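Local coordinates for protein polyprenyl synthetase (Nonlabens dokdonensis, PDB 6KD7) that probably makes geranylgeranyl pyrophosphate as a magnesium-dependent prenyltransferase of the FPP/GGPP synthase family, at residues D209-L212 with D213-D217. Numbering follows the deposited sequence.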
loop_
_atom_site.group_PDB
_atom_site.type_symbol
_atom_site.label_atom_id
_atom_site.label_comp_id
_atom_site.label_asym_id
_atom_site.label_seq_id
_atom_site.Cartn_x
_atom_site.Cartn_y
_atom_site.Cartn_z
ATOM N N ASP A 209 -7.266 21.847 -29.316
ATOM C CA ASP A 209 -6.520 21.024 -28.342
ATOM C C ASP A 209 -7.086 19.579 -28.390
ATOM O O ASP A 209 -6.310 18.631 -28.469
ATOM C CB ASP A 209 -6.534 21.726 -26.991
ATOM C CG ASP A 209 -5.953 20.835 -25.911
ATOM O OD1 ASP A 209 -6.717 19.995 -25.359
ATOM O OD2 ASP A 209 -4.731 20.940 -25.662
ATOM N N ASP A 210 -8.403 19.394 -28.469
ATOM C CA ASP A 210 -9.002 18.048 -28.560
ATOM C C ASP A 210 -8.415 17.356 -29.794
ATOM O O ASP A 210 -8.131 16.180 -29.710
ATOM C CB ASP A 210 -10.526 18.112 -28.642
ATOM C CG ASP A 210 -11.232 18.462 -27.346
ATOM O OD1 ASP A 210 -10.528 18.679 -26.319
ATOM O OD2 ASP A 210 -12.479 18.464 -27.367
ATOM N N TYR A 211 -8.285 18.072 -30.915
ATOM C CA TYR A 211 -7.864 17.499 -32.208
ATOM C C TYR A 211 -6.398 17.082 -32.124
ATOM O O TYR A 211 -6.034 15.969 -32.558
ATOM C CB TYR A 211 -8.077 18.493 -33.357
ATOM C CG TYR A 211 -7.644 17.938 -34.689
ATOM C CD1 TYR A 211 -6.334 18.054 -35.113
ATOM C CD2 TYR A 211 -8.530 17.205 -35.454
ATOM C CE1 TYR A 211 -5.928 17.494 -36.306
ATOM C CE2 TYR A 211 -8.145 16.639 -36.654
ATOM C CZ TYR A 211 -6.840 16.793 -37.073
ATOM O OH TYR A 211 -6.479 16.225 -38.247
ATOM N N LEU A 212 -5.568 17.967 -31.604
ATOM C CA LEU A 212 -4.101 17.805 -31.589
ATOM C C LEU A 212 -3.718 16.778 -30.520
ATOM O O LEU A 212 -2.624 16.219 -30.621
ATOM C CB LEU A 212 -3.409 19.157 -31.352
ATOM C CG LEU A 212 -3.469 20.157 -32.523
ATOM C CD1 LEU A 212 -2.776 21.463 -32.158
ATOM C CD2 LEU A 212 -2.855 19.592 -33.809
ATOM N N ASP A 213 -4.547 16.564 -29.508
ATOM C CA ASP A 213 -4.242 15.529 -28.486
ATOM C C ASP A 213 -4.096 14.172 -29.210
ATOM O O ASP A 213 -3.178 13.482 -28.899
ATOM C CB ASP A 213 -5.313 15.478 -27.396
ATOM C CG ASP A 213 -4.936 14.566 -26.244
ATOM O OD1 ASP A 213 -5.185 13.349 -26.337
ATOM O OD2 ASP A 213 -4.297 15.061 -25.343
ATOM N N ALA A 214 -4.972 13.854 -30.153
ATOM C CA ALA A 214 -4.934 12.622 -30.963
ATOM C C ALA A 214 -3.933 12.751 -32.119
ATOM O O ALA A 214 -3.145 11.814 -32.305
ATOM C CB ALA A 214 -6.302 12.333 -31.500
ATOM N N PHE A 215 -3.961 13.860 -32.865
ATOM C CA PHE A 215 -3.328 13.945 -34.202
ATOM C C PHE A 215 -2.133 14.872 -34.218
ATOM O O PHE A 215 -1.610 15.068 -35.286
ATOM C CB PHE A 215 -4.322 14.427 -35.240
ATOM C CG PHE A 215 -5.374 13.396 -35.487
ATOM C CD1 PHE A 215 -5.021 12.170 -36.037
ATOM C CD2 PHE A 215 -6.679 13.613 -35.096
ATOM C CE1 PHE A 215 -5.981 11.190 -36.214
ATOM C CE2 PHE A 215 -7.645 12.644 -35.302
ATOM C CZ PHE A 215 -7.292 11.436 -35.864
ATOM N N GLY A 216 -1.773 15.432 -33.068
ATOM C CA GLY A 216 -0.675 16.403 -32.952
ATOM C C GLY A 216 0.697 15.778 -33.082
ATOM O O GLY A 216 0.800 14.562 -32.987
ATOM N N ASP A 217 1.707 16.598 -33.363
ATOM C CA ASP A 217 3.095 16.095 -33.495
ATOM C C ASP A 217 3.651 15.789 -32.105
ATOM O O ASP A 217 3.567 16.652 -31.213
ATOM C CB ASP A 217 3.985 17.062 -34.276
ATOM C CG ASP A 217 3.621 17.166 -35.746
ATOM O OD1 ASP A 217 3.024 16.207 -36.275
ATOM O OD2 ASP A 217 3.939 18.207 -36.348
#
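Tyr211 carries its ring on a CG anti to the backbone N (chi1 179°), while Phe215, one turn on, has CG beside its own backbone N (chi1 -69°); the first ring thus swings forward along the helix and the second rises next to it. Phe215 CD2 lies over one face of the Tyr211 ring, 3.7 Å from Tyr211 CZ, and Phe215 CB touches Tyr211 CE1 at 3.6 Å. With planes inclined at 37° the rings meet obliquely. Flat and largely apolar, they cover one another and fill the seam to helices 283-303 (Tyr211 on Leu288 and Ile291) and 264-281 (Phe215 on Phe278). Beneath them Phe215 N bonds to Tyr211 O in the carbonyl plane at 3.0 Å, and Ala214 N adds a weak second bond to the same oxygen. Gly216, the first residue to leave helical geometry, keeps a weak, bent bond from its N to Leu212 O (2.7 Å). Asp209, Asp210 and Asp213 form the DDxxD pattern, the second aspartate-rich motif of trans-prenyltransferases. Buried Asp210 has OD2 held by Tyr161 OH and Tyr236 N, whereas Asp213 OD1 accepts from Asp228 N. The Asp209 side chain stays about 5 Å from a bound magnesium ion, too far for direct binding here. Lys223 bridges OD2 of Asp209 and Asp213, tying together two carboxylates one turn apart, consistent with a motif that holds acids ready beside the metal and diphosphate site.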